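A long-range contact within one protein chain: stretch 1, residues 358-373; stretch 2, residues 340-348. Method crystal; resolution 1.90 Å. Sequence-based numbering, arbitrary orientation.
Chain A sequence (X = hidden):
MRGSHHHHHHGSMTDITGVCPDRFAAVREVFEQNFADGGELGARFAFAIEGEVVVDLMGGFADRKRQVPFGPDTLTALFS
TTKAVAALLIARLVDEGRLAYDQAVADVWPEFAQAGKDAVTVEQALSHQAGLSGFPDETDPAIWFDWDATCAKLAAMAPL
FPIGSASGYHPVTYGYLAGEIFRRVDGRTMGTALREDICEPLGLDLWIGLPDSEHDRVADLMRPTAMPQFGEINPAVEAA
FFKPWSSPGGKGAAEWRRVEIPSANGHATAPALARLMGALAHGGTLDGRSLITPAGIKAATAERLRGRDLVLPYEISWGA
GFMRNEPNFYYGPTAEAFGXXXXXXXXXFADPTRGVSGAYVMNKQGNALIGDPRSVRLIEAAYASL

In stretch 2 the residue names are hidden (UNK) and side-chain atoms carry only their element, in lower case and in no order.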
ATOM      1  N   GLY A 358      -8.839  -1.041   9.264  1.00 17.66           N
ATOM      2  CA  GLY A 358      -9.125   0.371   9.046  1.00 17.46           C
ATOM      3  C   GLY A 358      -8.287   0.951   7.930  1.00 14.83           C
ATOM      4  O   GLY A 358      -7.346   0.324   7.429  1.00 15.96           O
ATOM      5  N   ALA A 359      -8.642   2.177   7.550  1.00 15.21           N
ATOM      6  CA  ALA A 359      -7.841   2.897   6.574  1.00 14.76           C
ATOM      7  C   ALA A 359      -8.012   4.389   6.789  1.00 13.34           C
ATOM      8  O   ALA A 359      -9.105   4.859   7.111  1.00 12.86           O
ATOM      9  CB  ALA A 359      -8.237   2.523   5.136  1.00 13.71           C
ATOM     10  N   TYR A 360      -6.919   5.122   6.614  1.00 10.95           N
ATOM     11  CA  TYR A 360      -6.917   6.581   6.619  1.00 12.82           C
ATOM     12  C   TYR A 360      -6.468   7.039   5.238  1.00 13.46           C
ATOM     13  O   TYR A 360      -5.391   6.646   4.778  1.00 11.56           O
ATOM     14  CB  TYR A 360      -5.980   7.098   7.707  1.00 11.01           C
ATOM     15  CG  TYR A 360      -5.680   8.580   7.647  1.00 13.31           C
ATOM     16  CD1 TYR A 360      -6.612   9.523   8.098  1.00 16.50           C
ATOM     17  CD2 TYR A 360      -4.456   9.035   7.173  1.00 12.06           C
ATOM     18  CE1 TYR A 360      -6.329  10.882   8.051  1.00 14.32           C
ATOM     19  CE2 TYR A 360      -4.167  10.370   7.129  1.00 13.78           C
ATOM     20  CZ  TYR A 360      -5.101  11.295   7.569  1.00 15.12           C
ATOM     21  OH  TYR A 360      -4.797  12.642   7.516  1.00 14.30           O
ATOM     22  N   VAL A 361      -7.285   7.858   4.578  1.00 12.81           N
ATOM     23  CA  VAL A 361      -7.000   8.297   3.214  1.00 12.61           C
ATOM     24  C   VAL A 361      -7.172   9.809   3.176  1.00 11.50           C
ATOM     25  O   VAL A 361      -8.244  10.321   3.512  1.00 11.73           O
ATOM     26  CB  VAL A 361      -7.918   7.609   2.191  1.00 11.55           C
ATOM     27  CG1 VAL A 361      -7.630   8.153   0.789  1.00 16.10           C
ATOM     28  CG2 VAL A 361      -7.709   6.062   2.233  1.00 10.93           C
ATOM     29  N   MET A 362      -6.123  10.526   2.785  1.00 12.67           N
ATOM     30  CA  MET A 362      -6.174  11.984   2.834  1.00 14.63           C
ATOM     31  C   MET A 362      -5.438  12.547   1.633  1.00 14.77           C
ATOM     32  O   MET A 362      -4.712  11.835   0.941  1.00 15.61           O
ATOM     33  CB  MET A 362      -5.566  12.531   4.139  1.00 13.35           C
ATOM     34  CG  MET A 362      -4.015  12.567   4.172  1.00 15.46           C
ATOM     35  SD  MET A 362      -3.116  11.014   3.824  1.00 14.62           S
ATOM     36  CE  MET A 362      -1.961  11.600   2.583  1.00 14.66           C
ATOM     37  N   ASN A 363      -5.604  13.853   1.395  1.00 14.59           N
ATOM     38  CA  ASN A 363      -4.929  14.450   0.253  1.00 16.00           C
ATOM     39  C   ASN A 363      -3.917  15.532   0.613  1.00 15.54           C
ATOM     40  O   ASN A 363      -3.166  15.952  -0.270  1.00 17.39           O
ATOM     41  CB  ASN A 363      -5.944  14.998  -0.773  1.00 14.08           C
ATOM     42  CG  ASN A 363      -6.875  16.057  -0.202  1.00 15.14           C
ATOM     43  OD1 ASN A 363      -6.912  16.289   0.996  1.00 15.68           O
ATOM     44  ND2 ASN A 363      -7.666  16.683  -1.080  1.00 16.55           N
ATOM     45  N   LYS A 364      -3.838  15.961   1.866  1.00 16.10           N
ATOM     46  CA  LYS A 364      -2.722  16.798   2.306  1.00 16.22           C
ATOM     47  C   LYS A 364      -1.559  15.893   2.731  1.00 17.52           C
ATOM     48  O   LYS A 364      -1.654  15.153   3.718  1.00 15.51           O
ATOM     49  CB  LYS A 364      -3.139  17.739   3.429  1.00 17.09           C
ATOM     50  CG  LYS A 364      -1.981  18.630   3.922  1.00 22.04           C
ATOM     51  CD  LYS A 364      -2.468  19.628   4.966  1.00 22.19           C
ATOM     52  CE  LYS A 364      -1.311  20.436   5.569  1.00 28.29           C
ATOM     53  NZ  LYS A 364      -0.647  21.285   4.529  1.00 28.25           N
ATOM     54  N   GLN A 365      -0.466  15.947   1.977  1.00 16.87           N
ATOM     55  CA  GLN A 365       0.667  15.059   2.209  1.00 16.32           C
ATOM     56  C   GLN A 365       1.554  15.606   3.318  1.00 23.32           C
ATOM     57  O   GLN A 365       1.958  16.769   3.277  1.00 19.80           O
ATOM     58  CB  GLN A 365       1.462  14.892   0.914  1.00 19.02           C
ATOM     59  CG  GLN A 365       0.608  14.312  -0.204  1.00 24.94           C
ATOM     60  CD  GLN A 365       1.401  14.017  -1.477  1.00 29.65           C
ATOM     61  OE1 GLN A 365       2.276  14.784  -1.875  1.00 32.29           O
ATOM     62  NE2 GLN A 365       1.102  12.897  -2.105  1.00 28.45           N
ATOM     63  N   GLY A 366       1.844  14.772   4.313  1.00 18.48           N
ATOM     64  CA  GLY A 366       2.824  15.098   5.327  1.00 18.20           C
ATOM     65  C   GLY A 366       4.200  14.622   4.901  1.00 21.91           C
ATOM     66  O   GLY A 366       4.421  14.198   3.767  1.00 20.43           O
ATOM     67  N   ASN A 367       5.147  14.687   5.834  1.00 27.45           N
ATOM     68  CA  ASN A 367       6.497  14.237   5.514  1.00 30.86           C
ATOM     69  C   ASN A 367       6.928  13.045   6.364  1.00 34.32           C
ATOM     70  O   ASN A 367       8.131  12.778   6.486  1.00 37.39           O
ATOM     71  CB  ASN A 367       7.492  15.389   5.655  1.00 39.48           C
ATOM     72  CG  ASN A 367       7.764  15.747   7.100  1.00 38.75           C
ATOM     73  OD1 ASN A 367       6.865  15.702   7.944  1.00 34.39           O
ATOM     74  ND2 ASN A 367       9.017  16.099   7.397  1.00 42.52           N
ATOM     75  N   ALA A 368       5.980  12.332   6.970  1.00 26.50           N
ATOM     76  CA  ALA A 368       6.278  11.078   7.650  1.00 26.93           C
ATOM     77  C   ALA A 368       6.117   9.938   6.653  1.00 28.33           C
ATOM     78  O   ALA A 368       5.029   9.739   6.100  1.00 27.83           O
ATOM     79  CB  ALA A 368       5.371  10.874   8.864  1.00 25.36           C
ATOM     80  N   LEU A 369       7.200   9.190   6.417  1.00 23.52           N
ATOM     81  CA  LEU A 369       7.131   8.105   5.449  1.00 25.52           C
ATOM     82  C   LEU A 369       6.161   7.020   5.909  1.00 23.92           C
ATOM     83  O   LEU A 369       5.420   6.451   5.097  1.00 22.46           O
ATOM     84  CB  LEU A 369       8.531   7.535   5.221  1.00 31.00           C
ATOM     85  CG  LEU A 369       9.479   8.577   4.620  1.00 34.26           C
ATOM     86  CD1 LEU A 369      10.950   8.250   4.889  1.00 31.16           C
ATOM     87  CD2 LEU A 369       9.207   8.712   3.125  1.00 38.77           C
ATOM     88  N   ILE A 370       6.163   6.713   7.209  1.00 22.30           N
ATOM     89  CA  ILE A 370       5.164   5.850   7.829  1.00 23.94           C
ATOM     90  C   ILE A 370       4.820   6.449   9.184  1.00 23.06           C
ATOM     91  O   ILE A 370       5.560   7.271   9.736  1.00 23.99           O
ATOM     92  CB  ILE A 370       5.634   4.383   8.003  1.00 22.22           C
ATOM     93  CG1 ILE A 370       6.919   4.333   8.828  1.00 24.88           C
ATOM     94  CG2 ILE A 370       5.848   3.716   6.646  1.00 28.76           C
ATOM     95  CD1 ILE A 370       7.511   2.939   8.961  1.00 33.87           C
ATOM     96  N   GLY A 371       3.677   6.028   9.716  1.00 19.71           N
ATOM     97  CA  GLY A 371       3.253   6.484  11.027  1.00 20.16           C
ATOM     98  C   GLY A 371       2.918   7.960  11.080  1.00 21.95           C
ATOM     99  O   GLY A 371       3.262   8.636  12.060  1.00 18.03           O
ATOM    100  N   ASP A 372       2.283   8.483  10.040  1.00 20.72           N
ATOM    101  CA  ASP A 372       1.807   9.856  10.092  1.00 18.22           C
ATOM    102  C   ASP A 372       0.897   9.992  11.306  1.00 17.46           C
ATOM    103  O   ASP A 372      -0.036   9.191  11.458  1.00 17.30           O
ATOM    104  CB  ASP A 372       1.048  10.209   8.812  1.00 17.37           C
ATOM    105  CG  ASP A 372       0.605  11.654   8.774  1.00 17.12           C
ATOM    106  OD1 ASP A 372      -0.296  12.047   9.555  1.00 16.74           O
ATOM    107  OD2 ASP A 372       1.176  12.410   7.951  1.00 19.50           O
ATOM    108  N   PRO A 373       1.130  10.969  12.192  1.00 17.84           N
ATOM    109  CA  PRO A 373       0.361  11.010  13.442  1.00 17.37           C
ATOM    110  C   PRO A 373      -1.129  11.224  13.251  1.00 17.15           C
ATOM    111  O   PRO A 373      -1.890  10.842  14.143  1.00 17.18           O
ATOM    112  CB  PRO A 373       0.991  12.180  14.218  1.00 19.94           C
ATOM    113  CG  PRO A 373       1.714  12.981  13.189  1.00 27.12           C
ATOM    114  CD  PRO A 373       2.205  11.978  12.182  1.00 21.17           C
ATOM    115  N   UNK A 340      -0.090  -1.562   5.100  1.00 13.92           N
ATOM    116  CA  UNK A 340       0.943  -0.788   4.441  1.00 17.29           C
ATOM    117  C   UNK A 340       0.540   0.674   4.489  1.00 18.88           C
ATOM    118  O   UNK A 340      -0.649   1.007   4.592  1.00 16.37           O
ATOM    119  c   UNK A 340       3.557  -2.068   2.315  1.00 16.59           C
ATOM    120  c   UNK A 340       2.604  -1.131   2.547  1.00 18.00           C
ATOM    121  n   UNK A 340       4.696  -1.404   1.924  1.00 17.45           N
ATOM    122  c   UNK A 340       1.180  -1.264   3.000  1.00 14.05           C
ATOM    123  c   UNK A 340       4.450  -0.104   1.907  1.00 16.77           C
ATOM    124  n   UNK A 340       3.190   0.087   2.267  1.00 16.49           N
ATOM    125  N   UNK A 341       1.543   1.539   4.454  1.00 15.88           N
ATOM    126  CA  UNK A 341       1.326   2.971   4.482  1.00 16.35           C
ATOM    127  C   UNK A 341       1.795   3.586   3.172  1.00 18.81           C
ATOM    128  O   UNK A 341       2.535   2.966   2.405  1.00 17.71           O
ATOM    129  o   UNK A 341       1.631   3.013   6.878  1.00 18.11           O
ATOM    130  c   UNK A 341       2.053   3.621   5.669  1.00 14.94           C
ATOM    131  N   UNK A 342       1.366   4.820   2.936  1.00 16.65           N
ATOM    132  CA  UNK A 342       1.624   5.484   1.677  1.00 13.92           C
ATOM    133  C   UNK A 342       2.276   6.837   1.882  1.00 22.90           C
ATOM    134  O   UNK A 342       2.120   7.485   2.922  1.00 21.69           O
ATOM    135  N   UNK A 343       3.038   7.242   0.864  1.00 22.26           N
ATOM    136  CA  UNK A 343       3.644   8.567   0.789  1.00 29.93           C
ATOM    137  C   UNK A 343       2.647   9.658   1.171  1.00 23.02           C
ATOM    138  O   UNK A 343       1.597   9.806   0.543  1.00 26.30           O
ATOM    139  c   UNK A 343       6.126  10.514  -0.629  1.00 43.67           C
ATOM    140  c   UNK A 343       6.255  11.884  -0.966  1.00 42.45           C
ATOM    141  c   UNK A 343       7.462  12.566  -0.863  1.00 45.31           C
ATOM    142  c   UNK A 343       4.762  10.147  -0.853  1.00 36.55           C
ATOM    143  c   UNK A 343       8.548  11.861  -0.419  1.00 46.85           C
ATOM    144  c   UNK A 343       4.155   8.796  -0.641  1.00 30.66           C
ATOM    145  n   UNK A 343       5.026  12.326  -1.381  1.00 39.62           N
ATOM    146  c   UNK A 343       8.453  10.501  -0.081  1.00 43.65           C
ATOM    147  c   UNK A 343       4.133  11.273  -1.321  1.00 36.40           C
ATOM    148  c   UNK A 343       7.254   9.820  -0.180  1.00 38.45           C
ATOM    149  N   UNK A 344       2.972  10.428   2.198  1.00 22.83           N
ATOM    150  CA  UNK A 344       2.136  11.536   2.600  1.00 22.43           C
ATOM    151  C   UNK A 344       1.189  11.236   3.747  1.00 22.40           C
ATOM    152  O   UNK A 344       0.694  12.179   4.381  1.00 17.43           O
ATOM    153  N   UNK A 345       0.919   9.963   4.033  1.00 16.91           N
ATOM    154  CA  UNK A 345       0.249   9.652   5.283  1.00 15.37           C
ATOM    155  C   UNK A 345      -0.888   8.648   5.241  1.00 15.29           C
ATOM    156  O   UNK A 345      -1.368   8.259   6.305  1.00 15.73           O
ATOM    157  N   UNK A 346      -1.326   8.211   4.055  1.00 14.76           N
ATOM    158  CA  UNK A 346      -2.396   7.218   3.996  1.00 13.90           C
ATOM    159  C   UNK A 346      -1.932   5.868   4.555  1.00 14.41           C
ATOM    160  O   UNK A 346      -0.736   5.573   4.644  1.00 13.76           O
ATOM    161  c   UNK A 346      -2.899   7.042   2.556  1.00 13.65           C
ATOM    162  o   UNK A 346      -1.966   6.326   1.739  1.00 13.69           O
ATOM    163  N   UNK A 347      -2.899   5.030   4.929  1.00 16.13           N
ATOM    164  CA  UNK A 347      -2.551   3.684   5.368  1.00 14.90           C
ATOM    165  C   UNK A 347      -3.797   2.812   5.348  1.00 16.14           C
ATOM    166  O   UNK A 347      -4.929   3.308   5.340  1.00 13.60           O
ATOM    167  c   UNK A 347      -1.935   3.680   6.776  1.00 11.17           C
ATOM    168  s   UNK A 347      -3.158   3.993   8.100  1.00 16.98           S
ATOM    169  N   UNK A 348      -3.566   1.501   5.364  1.00 15.17           N
ATOM    170  CA  UNK A 348      -4.633   0.531   5.570  1.00 17.15           C
ATOM    171  C   UNK A 348      -4.045  -0.649   6.328  1.00 16.20           C
ATOM    172  O   UNK A 348      -2.904  -1.046   6.067  1.00 15.42           O
ATOM    173  c   UNK A 348      -5.252   0.079   4.247  1.00 12.15           C
TER
HETATM  174  O   HOH W   1       1.173   4.632   8.744  1.00 19.83           O
HETATM  175  O   HOH W   2       2.736   7.386   5.761  1.00 25.70           O
HETATM  176  O   HOH W   3       5.401  10.244   3.319  1.00 31.34           O
HETATM  177  O   HOH W   4       0.984   7.028   7.637  1.00 20.78           O

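Position 340 carries one carbon and then a five-membered ring of three carbons and two nitrogens, and the ring makes no contact with stretch 1. This is an imidazole, so the residue is His340; its ND1 donates to the backbone O of position 341, 3.0 Å away, which satisfies that nitrogen.

At position 341 the side chain is one carbon and one oxygen, unbranched. The carbon points toward stretch 1 and lies 3.9 Å from CG2 of Ile370, while the oxygen lies 2.5 Å from water 1, which accepts from N of Gly371. This is Ser341, whose short polar side chain leaves room for that water.

Position 342 has no side-chain atoms, and a CB here would come 2.5 Å from the side-chain oxygen at position 346; it is Gly342.

Position 343 holds one carbon followed by fused five- and six-membered rings with eight carbons and one nitrogen. Although its CB points away, the large ring reaches back to CD2 of Leu369 and to NE2 of Gln365, which sits at the ring edge. The indole makes this Trp343: CZ3 lies 3.7 Å from CD2 of Leu369, an apolar contact, and CD1 3.5 Å from NE2 of Gln365.

Positions 344 and 345 are both bare. At 344, phi is 97°, and a CB would be jammed against the preceding carbonyl and stand 2.9 Å from CG of Gln365; this is Gly344. At 345, phi is 136°, a CB would meet OD2 of Asp372 at 2.9 Å, and the bare CA lets CB of Asp372 approach to 3.7 Å; this is Gly345. The two glycines complete a type II turn that begins at Gly342.

Position 346 again has one carbon and one oxygen, with the carbon 4.2 Å from SD of Met362: Ser346. The site is buried, and a small side chain whose OG is hydrogen-bonded elsewhere in the structure suits it.

Position 347 shows one carbon and one sulfur, the sulfur packing 4.2 Å from CB of Tyr360 on the same face of the sheet. This is Cys347, its small thiol suiting a buried spot.

Position 348 has a lone carbon that meets CB of Ala359 at 4.0 Å on the other face. It is Ala348, small against small.

The contact thus joins a short antiparallel pairing to a glycine-rich turn. N of Cys347 donates to O of Tyr360 and N of Tyr360 to O of Cys347, each at 3.0 Å. Beyond the sheet, N of Gly366 donates to O of Gly344 at 2.8 Å, and waters 3 and 4 extend the link.

Stretch 2 (340-348) HSGWGGSCA
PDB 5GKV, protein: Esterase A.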